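Local coordinates for protein dehydroascorbate reductase (Chlamydomonas reinhardtii, PDB 5XFT) that probably reduces dehydroascorbate to ascorbate, oxidising two molecules of glutathione to glutathione disulfide, as a member of the glutathione transferase superfamily, at residues V4-K10 with P37-I43; E32-Y38 with E196-V200. All blocks are in the same frame, centred on the assembly; numbering follows the deposited sequence.

Interaction 1: residues V4-K10 with P37-I43; sequences VTTIYVK and PYKMEYI
Val-9 overlaps two side chains of the adjacent strand at once: its CG2 lies 3.8 Å from Met-40 CE and 3.8 Å from Tyr-42 CD1. Strands 5-9 and 38-43 pair in parallel, 4.6 Å apart at closest approach, crossing at -29°. The register matches Thr-6 with Lys-39, Ile-7 with Met-40 and Tyr-8 with Glu-41. Hydrogen bonds zigzag from Lys-39 N to Thr-5 O (2.9 Å), Ile-7 N to Lys-39 O (2.9 Å), Glu-41 N to Ile-7 O (3.0 Å), Val-9 N to Glu-41 O (3.0 Å) and Ile-43 N to Val-9 O (2.7 Å). Ile-7 (m, t) brings CD1 within 3.7 Å of Tyr-38 CB; on the other face Tyr-8 CD1 meets Glu-41 CB at 3.5 Å. One water accepts from Thr-5 N (3.0 Å) and donates to Pro-37 O (2.5 Å). With helix 22-33 as connection, this is the beta-alpha-beta unit opening the thioredoxin-like domain; the helix covers the Ile-7 and Val-9 face, while strand 62-64 pairs with the far edge of strand 5-12.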
ATOM      1  N   VAL A   4      -1.780 -17.520 -15.140  1.00 26.98           N
ATOM      2  CA  VAL A   4      -0.928 -16.712 -14.280  1.00 18.21           C
ATOM      3  C   VAL A   4      -1.535 -16.659 -12.885  1.00 19.59           C
ATOM      4  O   VAL A   4      -2.594 -17.243 -12.623  1.00 22.43           O
ATOM      5  CB  VAL A   4      -0.741 -15.296 -14.860  1.00 20.13           C
ATOM      6  CG1 VAL A   4      -0.119 -15.368 -16.253  1.00 20.38           C
ATOM      7  CG2 VAL A   4      -2.072 -14.549 -14.902  1.00 13.48           C
ATOM      8  N   THR A   5      -0.872 -15.944 -11.985  1.00 18.14           N
ATOM      9  CA  THR A   5      -1.356 -15.809 -10.621  1.00 19.86           C
ATOM     10  C   THR A   5      -2.597 -14.921 -10.566  1.00 14.92           C
ATOM     11  O   THR A   5      -2.661 -13.872 -11.215  1.00  7.29           O
ATOM     12  CB  THR A   5      -0.247 -15.234  -9.740  1.00 20.22           C
ATOM     13  OG1 THR A   5       0.821 -16.186  -9.650  1.00 29.49           O
ATOM     14  CG2 THR A   5      -0.762 -14.913  -8.349  1.00 16.98           C
ATOM     15  N   THR A   6      -3.589 -15.351  -9.786  1.00  9.01           N
ATOM     16  CA  THR A   6      -4.760 -14.530  -9.504  1.00 13.04           C
ATOM     17  C   THR A   6      -4.558 -13.761  -8.202  1.00  9.94           C
ATOM     18  O   THR A   6      -4.154 -14.336  -7.189  1.00 10.75           O
ATOM     19  CB  THR A   6      -6.020 -15.389  -9.395  1.00 13.71           C
ATOM     20  OG1 THR A   6      -6.105 -16.253 -10.527  1.00 17.19           O
ATOM     21  CG2 THR A   6      -7.268 -14.502  -9.341  1.00 15.46           C
ATOM     22  N   ILE A   7      -4.860 -12.474  -8.227  1.00  9.37           N
ATOM     23  CA  ILE A   7      -4.766 -11.624  -7.051  1.00 12.80           C
ATOM     24  C   ILE A   7      -6.164 -11.085  -6.781  1.00 13.36           C
ATOM     25  O   ILE A   7      -6.661 -10.216  -7.504  1.00 17.17           O
ATOM     26  CB  ILE A   7      -3.747 -10.495  -7.229  1.00  9.32           C
ATOM     27  CG1 ILE A   7      -2.418 -11.068  -7.715  1.00  8.29           C
ATOM     28  CG2 ILE A   7      -3.513  -9.780  -5.906  1.00  7.28           C
ATOM     29  CD1 ILE A   7      -1.332 -10.008  -7.877  1.00  9.46           C
ATOM     30  N   TYR A   8      -6.816 -11.625  -5.756  1.00 16.52           N
ATOM     31  CA  TYR A   8      -8.105 -11.134  -5.292  1.00 13.22           C
ATOM     32  C   TYR A   8      -7.873  -9.901  -4.435  1.00 17.07           C
ATOM     33  O   TYR A   8      -7.197  -9.973  -3.393  1.00 16.57           O
ATOM     34  CB  TYR A   8      -8.842 -12.207  -4.505  1.00  3.35           C
ATOM     35  CG  TYR A   8      -9.027 -13.485  -5.277  1.00  6.52           C
ATOM     36  CD1 TYR A   8     -10.200 -13.736  -5.970  1.00 10.00           C
ATOM     37  CD2 TYR A   8      -8.028 -14.443  -5.313  1.00  5.93           C
ATOM     38  CE1 TYR A   8     -10.368 -14.905  -6.679  1.00 10.79           C
ATOM     39  CE2 TYR A   8      -8.181 -15.608  -6.022  1.00  9.70           C
ATOM     40  CZ  TYR A   8      -9.351 -15.837  -6.706  1.00 11.12           C
ATOM     41  OH  TYR A   8      -9.511 -17.013  -7.409  1.00  8.39           O
ATOM     42  N   VAL A   9      -8.428  -8.774  -4.894  1.00 11.92           N
ATOM     43  CA  VAL A   9      -8.252  -7.470  -4.276  1.00 15.69           C
ATOM     44  C   VAL A   9      -9.621  -6.830  -4.099  1.00 11.19           C
ATOM     45  O   VAL A   9     -10.633  -7.331  -4.588  1.00  4.83           O
ATOM     46  CB  VAL A   9      -7.338  -6.549  -5.110  1.00 19.86           C
ATOM     47  CG1 VAL A   9      -5.937  -7.126  -5.209  1.00 19.39           C
ATOM     48  CG2 VAL A   9      -7.930  -6.337  -6.494  1.00 15.48           C
ATOM     49  N   LYS A  10      -9.643  -5.704  -3.386  1.00  8.65           N
ATOM     50  CA  LYS A  10     -10.883  -4.965  -3.205  1.00  8.32           C
ATOM     51  C   LYS A  10     -11.202  -4.197  -4.484  1.00 18.14           C
ATOM     52  O   LYS A  10     -10.369  -3.432  -4.985  1.00 22.79           O
ATOM     53  CB  LYS A  10     -10.773  -4.019  -2.016  1.00  4.60           C
ATOM     54  CG  LYS A  10     -11.918  -3.017  -1.935  1.00 13.30           C
ATOM     55  CD  LYS A  10     -11.591  -1.836  -1.032  1.00 23.11           C
ATOM     56  CE  LYS A  10     -12.798  -0.927  -0.862  1.00 30.32           C
ATOM     57  NZ  LYS A  10     -13.325  -0.882   0.529  1.00 38.34           N
ATOM     58  N   PRO A  37       3.651 -11.312 -14.283  1.00 33.39           N
ATOM     59  CA  PRO A  37       2.269 -11.172 -14.748  1.00 30.85           C
ATOM     60  C   PRO A  37       1.284 -11.670 -13.702  1.00 25.13           C
ATOM     61  O   PRO A  37       1.572 -12.568 -12.906  1.00 19.20           O
ATOM     62  CB  PRO A  37       2.230 -12.036 -16.013  1.00 34.28           C
ATOM     63  CG  PRO A  37       3.267 -13.092 -15.762  1.00 36.23           C
ATOM     64  CD  PRO A  37       4.351 -12.434 -14.933  1.00 34.88           C
ATOM     65  N   TYR A  38       0.103 -11.068 -13.711  1.00 19.79           N
ATOM     66  CA  TYR A  38      -0.943 -11.431 -12.770  1.00 17.59           C
ATOM     67  C   TYR A  38      -2.281 -11.035 -13.371  1.00 27.48           C
ATOM     68  O   TYR A  38      -2.353 -10.261 -14.329  1.00 21.75           O
ATOM     69  CB  TYR A  38      -0.733 -10.749 -11.418  1.00 20.66           C
ATOM     70  CG  TYR A  38      -0.765  -9.240 -11.513  1.00 20.71           C
ATOM     71  CD1 TYR A  38       0.391  -8.514 -11.770  1.00 14.63           C
ATOM     72  CD2 TYR A  38      -1.957  -8.545 -11.359  1.00 20.92           C
ATOM     73  CE1 TYR A  38       0.356  -7.138 -11.869  1.00 15.93           C
ATOM     74  CE2 TYR A  38      -1.999  -7.171 -11.452  1.00 19.78           C
ATOM     75  CZ  TYR A  38      -0.842  -6.475 -11.706  1.00 16.51           C
ATOM     76  OH  TYR A  38      -0.894  -5.108 -11.802  1.00 14.34           O
ATOM     77  N   LYS A  39      -3.347 -11.568 -12.780  1.00 29.68           N
ATOM     78  CA  LYS A  39      -4.700 -11.196 -13.154  1.00 23.65           C
ATOM     79  C   LYS A  39      -5.460 -10.806 -11.895  1.00 19.44           C
ATOM     80  O   LYS A  39      -5.480 -11.566 -10.925  1.00 16.33           O
ATOM     81  CB  LYS A  39      -5.402 -12.347 -13.876  1.00 31.38           C
ATOM     82  CG  LYS A  39      -6.503 -11.882 -14.801  1.00 47.05           C
ATOM     83  CD  LYS A  39      -7.821 -12.535 -14.455  1.00 59.49           C
ATOM     84  CE  LYS A  39      -8.982 -11.728 -15.004  1.00 66.44           C
ATOM     85  NZ  LYS A  39     -10.206 -11.938 -14.188  1.00 68.15           N
ATOM     86  N   MET A  40      -6.074  -9.626 -11.906  1.00 23.78           N
ATOM     87  CA  MET A  40      -6.857  -9.157 -10.772  1.00 15.81           C
ATOM     88  C   MET A  40      -8.272  -9.707 -10.820  1.00 16.20           C
ATOM     89  O   MET A  40      -8.927  -9.679 -11.865  1.00 26.03           O
ATOM     90  CB  MET A  40      -6.894  -7.630 -10.710  1.00 10.54           C
ATOM     91  CG  MET A  40      -5.602  -6.995 -10.219  1.00 17.04           C
ATOM     92  SD  MET A  40      -5.436  -5.261 -10.666  1.00 24.23           S
ATOM     93  CE  MET A  40      -6.614  -4.582  -9.563  1.00 32.92           C
ATOM     94  N   GLU A  41      -8.728 -10.220  -9.685  1.00 17.13           N
ATOM     95  CA  GLU A  41     -10.122 -10.555  -9.458  1.00  8.19           C
ATOM     96  C   GLU A  41     -10.635  -9.637  -8.358  1.00 12.94           C
ATOM     97  O   GLU A  41     -10.025  -9.550  -7.288  1.00 21.95           O
ATOM     98  CB  GLU A  41     -10.269 -12.024  -9.066  1.00 11.25           C
ATOM     99  CG  GLU A  41     -11.568 -12.661  -9.510  1.00 24.32           C
ATOM    100  CD  GLU A  41     -11.588 -12.950 -10.988  1.00 31.55           C
ATOM    101  OE1 GLU A  41     -12.459 -12.380 -11.667  1.00 38.78           O
ATOM    102  OE2 GLU A  41     -10.730 -13.724 -11.466  1.00 36.72           O
ATOM    103  N   TYR A  42     -11.730  -8.932  -8.628  1.00 16.10           N
ATOM    104  CA  TYR A  42     -12.233  -7.913  -7.718  1.00 14.89           C
ATOM    105  C   TYR A  42     -13.255  -8.510  -6.766  1.00 16.73           C
ATOM    106  O   TYR A  42     -14.198  -9.183  -7.196  1.00 10.76           O
ATOM    107  CB  TYR A  42     -12.859  -6.757  -8.490  1.00 20.00           C
ATOM    108  CG  TYR A  42     -11.891  -6.114  -9.428  1.00 23.41           C
ATOM    109  CD1 TYR A  42     -10.772  -5.469  -8.941  1.00 19.17           C
ATOM    110  CD2 TYR A  42     -12.076  -6.170 -10.802  1.00 30.37           C
ATOM    111  CE1 TYR A  42      -9.872  -4.882  -9.788  1.00 21.33           C
ATOM    112  CE2 TYR A  42     -11.168  -5.582 -11.664  1.00 28.39           C
ATOM    113  CZ  TYR A  42     -10.067  -4.940 -11.145  1.00 26.46           C
ATOM    114  OH  TYR A  42      -9.152  -4.348 -11.984  1.00 35.13           O
ATOM    115  N   ILE A  43     -13.060  -8.266  -5.477  1.00 20.29           N
ATOM    116  CA  ILE A  43     -14.018  -8.652  -4.454  1.00 13.77           C
ATOM    117  C   ILE A  43     -14.829  -7.416  -4.095  1.00 14.61           C
ATOM    118  O   ILE A  43     -14.266  -6.368  -3.743  1.00  5.36           O
ATOM    119  CB  ILE A  43     -13.323  -9.231  -3.212  1.00 12.55           C
ATOM    120  CG1 ILE A  43     -12.429 -10.422  -3.582  1.00  9.94           C
ATOM    121  CG2 ILE A  43     -14.359  -9.602  -2.160  1.00  5.38           C
ATOM    122  CD1 ILE A  43     -13.172 -11.675  -3.963  1.00  6.38           C
TER
HETATM  123  O   HOH W   1       1.976 -14.957 -12.271  1.00 41.01           O

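Interaction 2: residues E32-Y38 with E196-V200; sequences EAKKLPY and EWQHV
Glu-32 and Glu-196 account for most of the 259 Å² buried here, showing how two like charges can share an interface through their aliphatic parts. Their CA atoms are 5.3 Å apart, CB meets CB at 3.8 Å, and Glu-196 CG comes within 3.5 Å of Glu-32 O. Both have chi1 in m, but the carboxylates part company. That of Glu-32 (m, m) accepts an intrasegment hydrogen bond from Tyr-38 OH to OE2 at 2.6 Å and places OE1 3.0 Å from CD2 at the edge of the His-199 ring. That of Glu-196 (chi2 92°) faces Lys-35, with NZ to OE2 at 4.1 Å, opposite charges near each other but beyond a salt bridge. Val-200, just past its helix, sets CG1 3.3 Å from Tyr-38 OH. A Schellman motif ends the helix: Lys-35, the C-prime residue at phi/psi 51/28°, gives its backbone N-H to Glu-32 O (N to O 3.0 Å) and Leu-36 N bonds to Tyr-31 O, before the chain extends to Tyr-38. The contact packs the C-terminal end of helix 22-33 in the thioredoxin-like domain against short helix 195-199 of the helical part, and Val-200 also touches His-25 and Leu-29 of helix 22-33.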
ATOM      1  N   GLU A  32       4.209  -5.715  -9.746  1.00 30.10           N
ATOM      2  CA  GLU A  32       4.654  -4.804 -10.796  1.00 26.12           C
ATOM      3  C   GLU A  32       6.161  -4.582 -10.736  1.00 30.50           C
ATOM      4  O   GLU A  32       6.825  -4.487 -11.778  1.00 30.96           O
ATOM      5  CB  GLU A  32       3.914  -3.475 -10.671  1.00 23.35           C
ATOM      6  CG  GLU A  32       2.443  -3.555 -11.023  1.00 24.97           C
ATOM      7  CD  GLU A  32       2.213  -3.596 -12.519  1.00 29.70           C
ATOM      8  OE1 GLU A  32       3.105  -3.139 -13.266  1.00 27.95           O
ATOM      9  OE2 GLU A  32       1.146  -4.094 -12.948  1.00 30.99           O
ATOM     10  N   ALA A  33       6.717  -4.494  -9.523  1.00 23.98           N
ATOM     11  CA  ALA A  33       8.143  -4.229  -9.371  1.00 25.05           C
ATOM     12  C   ALA A  33       8.990  -5.370  -9.922  1.00 29.25           C
ATOM     13  O   ALA A  33      10.061  -5.126 -10.490  1.00 32.53           O
ATOM     14  CB  ALA A  33       8.480  -3.984  -7.901  1.00 20.74           C
ATOM     15  N   LYS A  34       8.530  -6.608  -9.764  1.00 23.96           N
ATOM     16  CA  LYS A  34       9.199  -7.769 -10.326  1.00 19.76           C
ATOM     17  C   LYS A  34       8.726  -8.107 -11.734  1.00 21.59           C
ATOM     18  O   LYS A  34       9.102  -9.160 -12.260  1.00 26.39           O
ATOM     19  CB  LYS A  34       9.008  -8.982  -9.414  1.00 18.32           C
ATOM     20  CG  LYS A  34       9.576  -8.788  -8.027  1.00 19.61           C
ATOM     21  CD  LYS A  34       9.025  -9.799  -7.038  1.00 22.88           C
ATOM     22  CE  LYS A  34      10.096 -10.216  -6.039  1.00 26.75           C
ATOM     23  NZ  LYS A  34      11.353 -10.626  -6.734  1.00 36.49           N
ATOM     24  N   LYS A  35       7.911  -7.246 -12.348  1.00 30.55           N
ATOM     25  CA  LYS A  35       7.415  -7.447 -13.713  1.00 34.69           C
ATOM     26  C   LYS A  35       6.792  -8.829 -13.895  1.00 35.14           C
ATOM     27  O   LYS A  35       6.811  -9.393 -14.990  1.00 33.18           O
ATOM     28  CB  LYS A  35       8.522  -7.214 -14.742  1.00 41.33           C
ATOM     29  CG  LYS A  35       9.292  -5.928 -14.521  1.00 49.02           C
ATOM     30  CD  LYS A  35       9.854  -5.370 -15.820  1.00 56.54           C
ATOM     31  CE  LYS A  35      10.948  -4.355 -15.525  1.00 62.29           C
ATOM     32  NZ  LYS A  35      10.382  -3.138 -14.858  1.00 63.96           N
ATOM     33  N   LEU A  36       6.247  -9.400 -12.803  1.00 37.76           N
ATOM     34  CA  LEU A  36       5.559 -10.679 -12.888  1.00 29.53           C
ATOM     35  C   LEU A  36       4.131 -10.469 -13.378  1.00 34.06           C
ATOM     36  O   LEU A  36       3.457  -9.530 -12.943  1.00 43.37           O
ATOM     37  CB  LEU A  36       5.542 -11.376 -11.533  1.00 25.87           C
ATOM     38  CG  LEU A  36       6.899 -11.877 -11.053  1.00 24.87           C
ATOM     39  CD1 LEU A  36       6.873 -12.122  -9.560  1.00 25.03           C
ATOM     40  CD2 LEU A  36       7.263 -13.147 -11.792  1.00 23.35           C
ATOM     41  N   PRO A  37       3.651 -11.312 -14.283  1.00 33.39           N
ATOM     42  CA  PRO A  37       2.269 -11.172 -14.748  1.00 30.85           C
ATOM     43  C   PRO A  37       1.284 -11.670 -13.702  1.00 25.13           C
ATOM     44  O   PRO A  37       1.572 -12.568 -12.906  1.00 19.20           O
ATOM     45  CB  PRO A  37       2.230 -12.036 -16.013  1.00 34.28           C
ATOM     46  CG  PRO A  37       3.267 -13.092 -15.762  1.00 36.23           C
ATOM     47  CD  PRO A  37       4.351 -12.434 -14.933  1.00 34.88           C
ATOM     48  N   TYR A  38       0.103 -11.068 -13.711  1.00 19.79           N
ATOM     49  CA  TYR A  38      -0.943 -11.431 -12.770  1.00 17.59           C
ATOM     50  C   TYR A  38      -2.281 -11.035 -13.371  1.00 27.48           C
ATOM     51  O   TYR A  38      -2.353 -10.261 -14.329  1.00 21.75           O
ATOM     52  CB  TYR A  38      -0.733 -10.749 -11.418  1.00 20.66           C
ATOM     53  CG  TYR A  38      -0.765  -9.240 -11.513  1.00 20.71           C
ATOM     54  CD1 TYR A  38       0.391  -8.514 -11.770  1.00 14.63           C
ATOM     55  CD2 TYR A  38      -1.957  -8.545 -11.359  1.00 20.92           C
ATOM     56  CE1 TYR A  38       0.356  -7.138 -11.869  1.00 15.93           C
ATOM     57  CE2 TYR A  38      -1.999  -7.171 -11.452  1.00 19.78           C
ATOM     58  CZ  TYR A  38      -0.842  -6.475 -11.706  1.00 16.51           C
ATOM     59  OH  TYR A  38      -0.894  -5.108 -11.802  1.00 14.34           O
ATOM     60  N   GLU A 196       5.099   1.377 -12.822  1.00 28.22           N
ATOM     61  CA  GLU A 196       4.589   0.386 -11.878  1.00 32.60           C
ATOM     62  C   GLU A 196       3.497   0.981 -11.002  1.00 33.10           C
ATOM     63  O   GLU A 196       2.473   0.335 -10.745  1.00 24.94           O
ATOM     64  CB  GLU A 196       5.722  -0.163 -11.009  1.00 35.85           C
ATOM     65  CG  GLU A 196       6.730  -1.036 -11.741  1.00 37.87           C
ATOM     66  CD  GLU A 196       7.920  -0.252 -12.269  1.00 43.00           C
ATOM     67  OE1 GLU A 196       7.716   0.756 -12.987  1.00 35.67           O
ATOM     68  OE2 GLU A 196       9.064  -0.644 -11.949  1.00 47.76           O
ATOM     69  N   TRP A 197       3.698   2.217 -10.537  1.00 31.46           N
ATOM     70  CA  TRP A 197       2.676   2.903  -9.758  1.00 27.31           C
ATOM     71  C   TRP A 197       1.472   3.255 -10.621  1.00 33.15           C
ATOM     72  O   TRP A 197       0.324   3.105 -10.186  1.00 34.06           O
ATOM     73  CB  TRP A 197       3.279   4.158  -9.128  1.00 25.60           C
ATOM     74  CG  TRP A 197       2.320   5.005  -8.354  1.00 26.82           C
ATOM     75  CD1 TRP A 197       1.508   5.988  -8.844  1.00 29.76           C
ATOM     76  CD2 TRP A 197       2.087   4.958  -6.941  1.00 24.61           C
ATOM     77  NE1 TRP A 197       0.777   6.551  -7.823  1.00 34.28           N
ATOM     78  CE2 TRP A 197       1.113   5.934  -6.645  1.00 28.77           C
ATOM     79  CE3 TRP A 197       2.600   4.181  -5.899  1.00 24.02           C
ATOM     80  CZ2 TRP A 197       0.645   6.153  -5.351  1.00 24.33           C
ATOM     81  CZ3 TRP A 197       2.136   4.402  -4.614  1.00 25.85           C
ATOM     82  CH2 TRP A 197       1.168   5.380  -4.352  1.00 25.18           C
ATOM     83  N   GLN A 198       1.717   3.722 -11.850  1.00 36.66           N
ATOM     84  CA  GLN A 198       0.627   4.114 -12.735  1.00 35.14           C
ATOM     85  C   GLN A 198      -0.279   2.941 -13.075  1.00 31.09           C
ATOM     86  O   GLN A 198      -1.477   3.131 -13.313  1.00 32.26           O
ATOM     87  CB  GLN A 198       1.184   4.720 -14.023  1.00 40.62           C
ATOM     88  CG  GLN A 198       1.875   6.053 -13.844  1.00 50.12           C
ATOM     89  CD  GLN A 198       2.522   6.549 -15.124  1.00 55.65           C
ATOM     90  OE1 GLN A 198       2.467   5.886 -16.162  1.00 57.11           O
ATOM     91  NE2 GLN A 198       3.143   7.719 -15.055  1.00 57.66           N
ATOM     92  N   HIS A 199       0.270   1.728 -13.114  1.00 26.14           N
ATOM     93  CA  HIS A 199      -0.535   0.592 -13.540  1.00 28.15           C
ATOM     94  C   HIS A 199      -1.637   0.275 -12.540  1.00 29.56           C
ATOM     95  O   HIS A 199      -2.691  -0.240 -12.926  1.00 29.25           O
ATOM     96  CB  HIS A 199       0.358  -0.625 -13.768  1.00 28.59           C
ATOM     97  CG  HIS A 199       1.281  -0.475 -14.936  1.00 37.66           C
ATOM     98  ND1 HIS A 199       1.226   0.606 -15.789  1.00 38.55           N
ATOM     99  CD2 HIS A 199       2.280  -1.267 -15.393  1.00 37.28           C
ATOM    100  CE1 HIS A 199       2.151   0.474 -16.722  1.00 40.87           C
ATOM    101  NE2 HIS A 199       2.803  -0.655 -16.507  1.00 40.44           N
ATOM    102  N   VAL A 200      -1.426   0.590 -11.265  1.00 29.78           N
ATOM    103  CA  VAL A 200      -2.337   0.140 -10.220  1.00 25.69           C
ATOM    104  C   VAL A 200      -2.755   1.306  -9.336  1.00 24.17           C
ATOM    105  O   VAL A 200      -3.043   1.123  -8.150  1.00 20.34           O
ATOM    106  CB  VAL A 200      -1.689  -0.991  -9.397  1.00 23.85           C
ATOM    107  CG1 VAL A 200      -1.533  -2.244 -10.257  1.00 22.34           C
ATOM    108  CG2 VAL A 200      -0.328  -0.557  -8.861  1.00 18.39           C
TER

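How the interactions relate
The two contacts, with centres 12 Å apart, illustrate how one chain segment can serve both the inside of a domain and its border. Interaction 1 joins neighbouring strands of the thioredoxin-like sheet; interaction 2 joins that domain to the helical region about 160 residues later. In chain order come strand 5-12, helix 22-33, the turn, strand 38-43 and finally helix 195-199. The segments overlap at Pro-37 and Tyr-38, but of the two it is Tyr-38 that makes contacts in both: its CB packs against Ile-7 on the sheet face that helix 22-33 covers, whereas its hydroxyl reaches the interdomain surface. The local beta-alpha-beta unit is thereby tied directly to the two-domain architecture of the glutathione transferase fold.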